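Local coordinates for protein beta-fructofuranosidase (Arthrobacter, PDB 3WPU) that is named a beta-fructofuranosidase and belongs to the levansucrase/invertase family, whose characteristic fold is a five-bladed beta-propeller, at residues E9-T14 with K27-D32; P65-E70 with G447-P452; R130-G135 with G479-I484; G347-F352 with S380-L385. All coordinates share one frame; numbering follows the deposited sequence.

Interaction 1 of 4, residues E9-T14 with K27-D32; sequences EPTIHT and KWTRAD
T11 and H13 of 9-14 bring their polar ends against T29 and D32, the two residues that cap helix 30-38. T11 can be followed atom by atom. Its CB lies 3.3 Å from D32 OD1. OG1, turned beside its own backbone N (chi1 -57°), meets T29 OG1 tip to tip at 2.7 Å, with T29 as donor, and bonds in addition to G282 O. CG2 rests over one face of the H13 ring, near its rim. A threonine suits this place because a hydroxyl and a methyl serve two different neighbours from one short branch. T29 OG1 accepts in turn from D32 N at 2.9 Å, while T29 N reaches D32 OD2 from above the carboxylate plane, which completes a capping box. The same OD2 receives H13 NE2 on its syn lone pair, at 2.7 Å and nearly straight (166°). D32 OD1 takes T11 N at 3.0 Å and a water that also bonds to T11 O. With four donors round it at a helix N-terminus, the D32 carboxylate is probably ionised, and H13, whose ND1 is hydrogen-bonded to D381 OD1, may well carry a positive charge between two acids.

Interaction 2 of 4, residues P65-E70 with G447-P452; sequences PDMSNE and GGTLAP
M67 and T449 form the close-fitting part of this contact. The threonine hydroxyl is anti to its own backbone N (chi1 -175°), a setting that sends OG1 to M67 N, and the two atoms bond at 2.8 Å along a fairly straight line (163°). The same oxygen lies 3.3 Å from M67 CG, as the two side chains run past each other in opposite directions. A water completes the surroundings of the hydroxyl, bonding T449 OG1, P65 O and L450 O. Farther along, M67 SD rests 3.6 Å from L450 CG and weakly accepts from L450 N. A bend at chi3 (-73°) then lays M67 CE 3.8 Å from L450 CD1; a flexible, unbranched methionine can follow such a surface. M67 also touches V74 and F119.

The other side is wetter. D66 meets the glycines largely through water, one molecule joining its OD1 to G447 O, and OD1 also pairs with R103. D66 OD2 turns back on its own loop, accepting S68 N and E70 N (2.7 Å) from opposite faces of the carboxylate, and beyond it N69 and E70 are exposed. Aspartate is apt here, short enough to organise an Asx turn over the type I turn from D66 to N69. The loop leads into strand 72-81 and meets the connection between strands 443-446 and 454-458, consistent with contact between blades of this family's beta-propeller.

Interaction 3 of 4, residues R130-G135 with G479-I484; sequences RPENGG and GGWADI
The backbones of two tight turns come nearest at G134 and W481, their CA atoms 5.4 Å apart. A type I turn runs from P131 to G134, closed by G134 N to P131 O at 2.9 Å, and N133 extends it with an Asx turn in which its OD1 takes G135 N from above the carbonyl plane. A type II turn spans G480 to D483, with only a weak closing bond. G134 CA lies 3.5 Å from W481 O, and its positive phi (100°) together with this closeness suits a residue that has no side chain; the positive phi of G135 likewise favours glycine.

No direct hydrogen bond joins the segments. Instead W481 lays the five-membered part of its indole by the carbonyl of E132, CD1 coming within 3.2 Å of E132 O at an oblique angle. One water bridges E132 O and W481 N; another links E132 OE2 to W481 NE1, 2.8 Å from each. With CG anti to its backbone N (chi1 -168°), the glutamate extends along the indole to reach that water, and its length and charge suit a position exposed to solvent. A further water lies between R130 NE, which it meets weakly, and D483 OD1, whose ionic partner is R121 of strand 115-122.

Tryptophan fits here: the broad indole packs on F64, P65 and P452 while its single N-H still reaches water. The first turn connects strands 115-122 and 137-141; the second precedes strand 488-493, with I484 resting on T77 and P79 of strand 72-81.

Interaction 4 of 4, residues G347-F352 with S380-L385; sequences GKSYLF and SDYQPL
Y382 and L385 address opposite faces of strand 348-355, from which S349 and L351 project one way and Y350 and F352 the other. The Y382 ring points its hydroxyl end at the strand. S349 OG, anti to its own backbone N (chi1 174°), donates to Y382 OH at 3.0 Å, and that hydroxyl is bonded to I378 O as well. S349 O lies at the ring edge, 3.5 Å from Y382 CE2, while L351 CB approaches the same carbon obliquely at 4.0 Å. S380 OG sits over the centre of one ring face. A tyrosine suits the place, offering carbon to L351 along the ring and a hydroxyl to S349 at the tip.

On the other face, L385 spreads its fork between two aromatics, crossing each at about a right angle. CD2 touches the ring edge of Y350 at CE1, 3.9 Å away, and CD1 reaches F352 CE1 at the same separation; the branched leucine serves both rings.

Strand 369-375 runs between the two segments and pairs with both 348-355 and 383-384. I342 of strand 340-345 packs beside S349, L351 and Y382, whereas Y350 and F352 face strand 454-458 of another, four-stranded sheet.

In the fold
Interaction 4 is a buried contact between strand 348-355 and residues flanking strand 383-384, mostly apolar with a single hydroxyl pair. Interaction 1, farther out and only partly buried, relies on hydrogen bonds to a carboxylate and between hydroxyls at a helix start; the two touch, as D381 accepts from H13 ND1 and T14 N. Interactions 2 and 3 form a second neighbourhood, about 38 and 39 Å from interaction 1 between centres. They adjoin through A482 N with A451 O and N133 ND2 with D66 O, and their segments alternate along the chain. Interaction 2, the more buried, adds direct bonds and thioether packing to its water, whereas interaction 3 depends on water bridges round a tryptophan.

Interaction 1 of 4, residues E9-T14 with K27-D32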
# COMPACT_ATOMS: atom_id res chain seq x y z
N GLU A 9 -17.46 2.43 24.25
CA GLU A 9 -16.30 3.27 24.25
C GLU A 9 -15.12 2.49 23.64
O GLU A 9 -15.10 1.28 23.68
CB GLU A 9 -16.00 3.72 25.67
CG GLU A 9 -17.11 4.64 26.18
CD GLU A 9 -16.77 5.33 27.46
OE1 GLU A 9 -15.57 5.65 27.63
OE2 GLU A 9 -17.68 5.57 28.27
N PRO A 10 -14.18 3.20 23.01
CA PRO A 10 -13.06 2.55 22.36
C PRO A 10 -12.08 2.08 23.42
O PRO A 10 -12.11 2.56 24.55
CB PRO A 10 -12.45 3.67 21.51
CG PRO A 10 -12.86 4.92 22.16
CD PRO A 10 -14.21 4.64 22.74
N THR A 11 -11.23 1.14 23.03
CA THR A 11 -10.25 0.54 23.91
C THR A 11 -9.25 1.61 24.28
O THR A 11 -8.92 2.47 23.47
CB THR A 11 -9.55 -0.64 23.19
OG1 THR A 11 -10.53 -1.59 22.78
CG2 THR A 11 -8.57 -1.33 24.09
N ILE A 12 -8.74 1.55 25.51
CA ILE A 12 -7.66 2.43 25.90
C ILE A 12 -6.35 1.82 25.42
O ILE A 12 -6.03 0.68 25.79
CB ILE A 12 -7.64 2.65 27.43
CG1 ILE A 12 -8.93 3.36 27.87
CG2 ILE A 12 -6.43 3.49 27.81
CD1 ILE A 12 -9.02 3.63 29.36
N HIS A 13 -5.64 2.56 24.57
CA HIS A 13 -4.35 2.13 24.04
C HIS A 13 -3.31 3.14 24.51
O HIS A 13 -3.55 4.35 24.52
CB HIS A 13 -4.33 2.12 22.51
CG HIS A 13 -5.18 1.07 21.88
ND1 HIS A 13 -4.77 -0.24 21.74
CD2 HIS A 13 -6.41 1.13 21.30
CE1 HIS A 13 -5.71 -0.94 21.13
NE2 HIS A 13 -6.71 -0.12 20.84
N THR A 14 -2.15 2.65 24.91
CA THR A 14 -1.15 3.51 25.53
C THR A 14 -0.10 4.09 24.61
O THR A 14 0.64 4.99 25.01
CB THR A 14 -0.38 2.72 26.61
OG1 THR A 14 0.45 1.75 25.98
CG2 THR A 14 -1.34 2.01 27.54
N LYS A 27 -3.74 -4.81 19.21
CA LYS A 27 -5.04 -5.25 18.68
C LYS A 27 -5.85 -4.07 18.19
O LYS A 27 -6.01 -3.06 18.89
CB LYS A 27 -5.83 -5.99 19.76
CG LYS A 27 -5.14 -7.26 20.24
CD LYS A 27 -5.98 -7.98 21.26
CE LYS A 27 -5.31 -9.23 21.77
NZ LYS A 27 -4.22 -8.87 22.72
N TRP A 28 -6.39 -4.20 16.97
CA TRP A 28 -7.46 -3.34 16.51
C TRP A 28 -8.72 -4.05 16.96
O TRP A 28 -9.06 -5.10 16.42
CB TRP A 28 -7.43 -3.21 14.99
CG TRP A 28 -8.44 -2.29 14.41
CD1 TRP A 28 -9.08 -1.26 15.04
CD2 TRP A 28 -8.92 -2.27 13.05
NE1 TRP A 28 -9.95 -0.64 14.18
CE2 TRP A 28 -9.82 -1.21 12.94
CE3 TRP A 28 -8.61 -3.01 11.90
CZ2 TRP A 28 -10.48 -0.91 11.76
CZ3 TRP A 28 -9.30 -2.73 10.74
CH2 TRP A 28 -10.17 -1.66 10.67
N THR A 29 -9.34 -3.55 18.03
CA THR A 29 -10.33 -4.36 18.75
C THR A 29 -11.71 -4.19 18.15
O THR A 29 -11.95 -3.27 17.39
CB THR A 29 -10.42 -4.00 20.23
OG1 THR A 29 -10.98 -2.68 20.37
CG2 THR A 29 -9.04 -4.03 20.90
N ARG A 30 -12.66 -5.04 18.56
CA ARG A 30 -14.06 -4.87 18.15
C ARG A 30 -14.63 -3.56 18.71
O ARG A 30 -15.36 -2.87 18.02
CB ARG A 30 -14.90 -6.07 18.56
CG ARG A 30 -14.56 -7.31 17.76
CD ARG A 30 -15.48 -8.50 18.06
NE ARG A 30 -16.90 -8.27 17.83
CZ ARG A 30 -17.53 -8.48 16.68
NH1 ARG A 30 -16.87 -8.88 15.60
NH2 ARG A 30 -18.84 -8.27 16.60
N ALA A 31 -14.26 -3.19 19.94
CA ALA A 31 -14.69 -1.95 20.54
C ALA A 31 -14.19 -0.76 19.70
O ALA A 31 -14.95 0.18 19.44
CB ALA A 31 -14.16 -1.85 21.97
N ASP A 32 -12.94 -0.84 19.25
CA ASP A 32 -12.33 0.19 18.38
C ASP A 32 -13.13 0.26 17.07
O ASP A 32 -13.59 1.32 16.66
CB ASP A 32 -10.85 -0.15 18.08
CG ASP A 32 -9.92 -0.01 19.30
OD1 ASP A 32 -10.26 0.69 20.28
OD2 ASP A 32 -8.81 -0.59 19.23
O HOH W 1 -9.07 3.10 20.72

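Interaction 2 of 4, residues P65-E70 with G447-P452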
# COMPACT_ATOMS: atom_id res chain seq x y z
N PRO A 65 -9.56 9.98 -16.95
CA PRO A 65 -8.61 9.54 -17.96
C PRO A 65 -8.01 8.19 -17.58
O PRO A 65 -8.11 7.73 -16.41
CB PRO A 65 -7.56 10.63 -17.94
CG PRO A 65 -7.53 11.07 -16.50
CD PRO A 65 -8.95 10.95 -16.01
N ASP A 66 -7.40 7.55 -18.57
CA ASP A 66 -6.69 6.28 -18.37
C ASP A 66 -5.19 6.47 -18.58
O ASP A 66 -4.74 6.95 -19.62
CB ASP A 66 -7.27 5.19 -19.25
CG ASP A 66 -6.63 3.85 -18.99
OD1 ASP A 66 -7.23 3.04 -18.28
OD2 ASP A 66 -5.50 3.65 -19.50
N MET A 67 -4.41 6.10 -17.56
CA MET A 67 -3.00 6.40 -17.54
C MET A 67 -2.16 5.64 -18.57
O MET A 67 -1.05 6.07 -18.92
CB MET A 67 -2.47 6.09 -16.15
CG MET A 67 -2.42 4.58 -15.81
SD MET A 67 -2.07 4.28 -14.06
CE MET A 67 -0.34 4.68 -13.87
N SER A 68 -2.68 4.50 -19.04
CA SER A 68 -1.96 3.65 -20.00
C SER A 68 -2.58 3.72 -21.40
O SER A 68 -2.22 2.91 -22.26
CB SER A 68 -1.88 2.20 -19.52
OG SER A 68 -3.11 1.46 -19.65
N ASN A 69 -3.48 4.67 -21.62
CA ASN A 69 -4.25 4.72 -22.87
C ASN A 69 -4.94 3.38 -23.14
O ASN A 69 -5.05 2.93 -24.30
CB ASN A 69 -3.33 5.11 -24.03
CG ASN A 69 -2.85 6.54 -23.95
OD1 ASN A 69 -3.43 7.39 -23.28
ND2 ASN A 69 -1.78 6.83 -24.69
N GLU A 70 -5.40 2.75 -22.06
CA GLU A 70 -6.12 1.48 -22.08
C GLU A 70 -5.30 0.32 -22.67
O GLU A 70 -5.86 -0.65 -23.16
CB GLU A 70 -7.51 1.64 -22.77
CG GLU A 70 -8.38 2.74 -22.18
CD GLU A 70 -9.79 2.81 -22.78
OE1 GLU A 70 -10.07 2.12 -23.76
OE2 GLU A 70 -10.63 3.56 -22.23
N GLY A 447 -12.26 0.88 -13.39
CA GLY A 447 -11.14 1.78 -13.57
C GLY A 447 -9.90 1.09 -14.10
O GLY A 447 -9.61 1.13 -15.30
N GLY A 448 -9.09 0.51 -13.22
CA GLY A 448 -7.86 -0.10 -13.69
C GLY A 448 -6.89 0.97 -14.16
O GLY A 448 -6.13 0.78 -15.12
N THR A 449 -6.93 2.11 -13.48
CA THR A 449 -6.04 3.26 -13.69
C THR A 449 -6.05 4.07 -12.37
O THR A 449 -6.95 3.89 -11.55
CB THR A 449 -6.52 4.13 -14.88
OG1 THR A 449 -5.59 5.18 -15.14
CG2 THR A 449 -7.91 4.73 -14.61
N LEU A 450 -5.06 4.93 -12.16
CA LEU A 450 -4.97 5.63 -10.88
C LEU A 450 -5.98 6.77 -10.73
O LEU A 450 -6.36 7.45 -11.70
CB LEU A 450 -3.54 6.13 -10.62
CG LEU A 450 -2.52 4.99 -10.54
CD1 LEU A 450 -1.17 5.62 -10.24
CD2 LEU A 450 -2.82 3.93 -9.49
N ALA A 451 -6.42 6.97 -9.49
CA ALA A 451 -7.30 8.06 -9.12
C ALA A 451 -6.50 9.38 -9.08
O ALA A 451 -5.28 9.35 -9.25
CB ALA A 451 -7.92 7.79 -7.76
N PRO A 452 -7.19 10.54 -8.84
CA PRO A 452 -6.43 11.73 -8.52
C PRO A 452 -5.77 11.53 -7.15
O PRO A 452 -6.35 10.92 -6.25
CB PRO A 452 -7.50 12.83 -8.43
CG PRO A 452 -8.70 12.28 -9.17
CD PRO A 452 -8.64 10.80 -8.88
O HOH W 2 -6.30 7.62 -14.36
O HOH W 3 -4.46 2.11 -17.25
O HOH W 4 -9.89 2.75 -17.50

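Interaction 3 of 4, residues R130-G135 with G479-I484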
# COMPACT_ATOMS: atom_id res chain seq x y z
N ARG A 130 1.23 18.84 -16.31
CA ARG A 130 1.38 17.57 -17.00
C ARG A 130 0.15 17.28 -17.84
O ARG A 130 -0.88 17.89 -17.64
CB ARG A 130 1.59 16.46 -15.99
CG ARG A 130 2.94 16.56 -15.31
CD ARG A 130 3.17 15.28 -14.55
NE ARG A 130 4.37 15.31 -13.72
CZ ARG A 130 5.59 14.99 -14.12
NH1 ARG A 130 5.85 14.64 -15.37
NH2 ARG A 130 6.58 15.05 -13.24
N PRO A 131 0.27 16.34 -18.78
CA PRO A 131 -0.92 15.91 -19.50
C PRO A 131 -1.99 15.45 -18.51
O PRO A 131 -1.66 15.04 -17.38
CB PRO A 131 -0.42 14.73 -20.35
CG PRO A 131 1.04 14.99 -20.51
CD PRO A 131 1.47 15.61 -19.23
N GLU A 132 -3.25 15.51 -18.93
CA GLU A 132 -4.37 15.21 -18.05
C GLU A 132 -4.24 13.82 -17.41
O GLU A 132 -4.55 13.66 -16.22
CB GLU A 132 -5.70 15.30 -18.81
CG GLU A 132 -6.91 15.27 -17.88
CD GLU A 132 -8.21 14.95 -18.58
OE1 GLU A 132 -8.18 14.34 -19.68
OE2 GLU A 132 -9.27 15.27 -18.00
N ASN A 133 -3.78 12.82 -18.17
CA ASN A 133 -3.75 11.46 -17.67
C ASN A 133 -2.49 11.17 -16.84
O ASN A 133 -2.24 10.01 -16.49
CB ASN A 133 -3.90 10.43 -18.80
CG ASN A 133 -2.63 10.23 -19.59
OD1 ASN A 133 -1.70 11.06 -19.56
ND2 ASN A 133 -2.57 9.11 -20.31
N GLY A 134 -1.71 12.21 -16.56
CA GLY A 134 -0.49 12.09 -15.73
C GLY A 134 0.79 12.03 -16.55
O GLY A 134 1.90 12.19 -16.01
N GLY A 135 0.67 11.78 -17.84
CA GLY A 135 1.81 11.80 -18.74
C GLY A 135 2.79 10.63 -18.61
O GLY A 135 3.95 10.74 -19.00
N GLY A 479 -6.15 16.19 -6.53
CA GLY A 479 -4.96 16.60 -7.24
C GLY A 479 -4.85 16.00 -8.64
O GLY A 479 -5.85 15.77 -9.34
N GLY A 480 -3.61 15.77 -9.06
CA GLY A 480 -3.34 15.28 -10.40
C GLY A 480 -3.71 13.81 -10.55
O GLY A 480 -3.51 13.02 -9.65
N TRP A 481 -4.29 13.45 -11.70
CA TRP A 481 -4.46 12.05 -12.02
C TRP A 481 -3.12 11.32 -12.01
O TRP A 481 -2.17 11.73 -12.67
CB TRP A 481 -5.12 11.92 -13.38
CG TRP A 481 -6.48 12.52 -13.43
CD1 TRP A 481 -6.82 13.77 -13.91
CD2 TRP A 481 -7.69 11.91 -13.00
NE1 TRP A 481 -8.20 13.94 -13.83
CE2 TRP A 481 -8.75 12.82 -13.26
CE3 TRP A 481 -8.00 10.66 -12.44
CZ2 TRP A 481 -10.06 12.54 -12.93
CZ3 TRP A 481 -9.32 10.38 -12.13
CH2 TRP A 481 -10.34 11.31 -12.38
N ALA A 482 -3.04 10.23 -11.25
CA ALA A 482 -1.87 9.35 -11.23
C ALA A 482 -0.59 10.11 -10.84
O ALA A 482 0.51 9.80 -11.27
CB ALA A 482 -1.72 8.64 -12.57
N ASP A 483 -0.75 11.11 -9.96
CA ASP A 483 0.39 11.89 -9.55
C ASP A 483 1.14 11.17 -8.42
O ASP A 483 0.67 11.10 -7.29
CB ASP A 483 -0.04 13.29 -9.10
CG ASP A 483 1.13 14.22 -8.87
OD1 ASP A 483 2.21 13.96 -9.43
OD2 ASP A 483 0.95 15.23 -8.14
N ILE A 484 2.33 10.66 -8.74
CA ILE A 484 3.20 10.01 -7.78
C ILE A 484 4.57 10.72 -7.82
O ILE A 484 5.49 10.31 -8.53
CB ILE A 484 3.30 8.50 -8.09
CG1 ILE A 484 1.91 7.87 -7.98
CG2 ILE A 484 4.30 7.85 -7.13
CD1 ILE A 484 1.85 6.38 -8.15
O HOH W 5 3.78 15.85 -10.50
O HOH W 6 -3.82 15.46 -13.93
O HOH W 7 -9.58 15.94 -15.31

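Interaction 4 of 4, residues G347-F352 with S380-L385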
# COMPACT_ATOMS: atom_id res chain seq x y z
N GLY A 347 8.10 11.95 15.57
CA GLY A 347 8.52 10.99 16.60
C GLY A 347 7.58 9.82 16.80
O GLY A 347 7.73 9.05 17.75
N LYS A 348 6.58 9.70 15.92
CA LYS A 348 5.63 8.61 15.97
C LYS A 348 5.82 7.65 14.81
O LYS A 348 6.32 8.02 13.76
CB LYS A 348 4.19 9.14 15.85
CG LYS A 348 3.73 10.04 16.99
CD LYS A 348 3.63 9.32 18.31
CE LYS A 348 3.04 10.22 19.38
NZ LYS A 348 2.73 9.50 20.63
N SER A 349 5.39 6.40 15.04
CA SER A 349 5.22 5.42 13.99
C SER A 349 3.73 5.38 13.63
O SER A 349 2.90 5.09 14.50
CB SER A 349 5.64 4.05 14.50
OG SER A 349 5.36 3.04 13.54
N TYR A 350 3.42 5.66 12.37
CA TYR A 350 2.07 5.50 11.83
C TYR A 350 2.06 4.22 11.00
O TYR A 350 2.85 4.08 10.06
CB TYR A 350 1.68 6.67 10.95
CG TYR A 350 1.36 7.92 11.73
CD1 TYR A 350 0.06 8.19 12.16
CD2 TYR A 350 2.37 8.80 12.11
CE1 TYR A 350 -0.24 9.32 12.90
CE2 TYR A 350 2.07 9.95 12.85
CZ TYR A 350 0.78 10.20 13.25
OH TYR A 350 0.48 11.33 14.02
N LEU A 351 1.15 3.30 11.32
CA LEU A 351 0.99 2.11 10.53
C LEU A 351 -0.30 2.37 9.76
O LEU A 351 -1.33 2.61 10.38
CB LEU A 351 0.84 0.89 11.43
CG LEU A 351 0.25 -0.38 10.81
CD1 LEU A 351 1.05 -0.82 9.61
CD2 LEU A 351 0.11 -1.51 11.81
N PHE A 352 -0.20 2.38 8.44
CA PHE A 352 -1.37 2.49 7.57
C PHE A 352 -1.62 1.17 6.86
O PHE A 352 -0.70 0.51 6.40
CB PHE A 352 -1.20 3.60 6.55
CG PHE A 352 -1.19 4.99 7.12
CD1 PHE A 352 -2.36 5.54 7.65
CD2 PHE A 352 -0.01 5.73 7.16
CE1 PHE A 352 -2.38 6.82 8.13
CE2 PHE A 352 -0.03 7.02 7.66
CZ PHE A 352 -1.20 7.55 8.18
N SER A 380 4.31 -1.16 19.05
CA SER A 380 3.77 -0.37 20.13
C SER A 380 2.34 -0.77 20.42
O SER A 380 1.73 -1.49 19.64
CB SER A 380 3.89 1.12 19.77
OG SER A 380 3.09 1.46 18.65
N ASP A 381 1.76 -0.27 21.52
CA ASP A 381 0.34 -0.44 21.73
C ASP A 381 -0.40 0.61 20.93
O ASP A 381 -0.85 1.64 21.44
CB ASP A 381 -0.05 -0.40 23.21
CG ASP A 381 -1.54 -0.60 23.41
OD1 ASP A 381 -2.23 -1.04 22.45
OD2 ASP A 381 -2.05 -0.27 24.50
N TYR A 382 -0.48 0.34 19.63
CA TYR A 382 -0.99 1.29 18.66
C TYR A 382 -2.39 1.81 19.01
O TYR A 382 -3.26 1.05 19.44
CB TYR A 382 -1.05 0.64 17.28
CG TYR A 382 0.25 0.62 16.51
CD1 TYR A 382 1.03 -0.54 16.41
CD2 TYR A 382 0.71 1.77 15.85
CE1 TYR A 382 2.23 -0.55 15.72
CE2 TYR A 382 1.90 1.75 15.14
CZ TYR A 382 2.66 0.59 15.07
OH TYR A 382 3.83 0.63 14.34
N GLN A 383 -2.56 3.11 18.81
CA GLN A 383 -3.83 3.78 18.95
C GLN A 383 -4.45 3.89 17.56
O GLN A 383 -3.92 4.63 16.74
CB GLN A 383 -3.60 5.19 19.48
CG GLN A 383 -4.83 6.07 19.54
CD GLN A 383 -5.90 5.45 20.41
OE1 GLN A 383 -5.69 5.23 21.61
NE2 GLN A 383 -7.02 5.08 19.81
N PRO A 384 -5.56 3.19 17.32
CA PRO A 384 -6.23 3.44 16.04
C PRO A 384 -6.68 4.88 15.90
O PRO A 384 -7.13 5.50 16.87
CB PRO A 384 -7.44 2.51 16.10
CG PRO A 384 -7.04 1.41 17.02
CD PRO A 384 -6.26 2.16 18.09
N LEU A 385 -6.53 5.45 14.70
CA LEU A 385 -6.72 6.89 14.50
C LEU A 385 -8.18 7.30 14.57
O LEU A 385 -9.09 6.46 14.38
CB LEU A 385 -6.14 7.34 13.15
CG LEU A 385 -4.64 7.12 12.96
CD1 LEU A 385 -4.29 7.27 11.49
CD2 LEU A 385 -3.83 8.06 13.84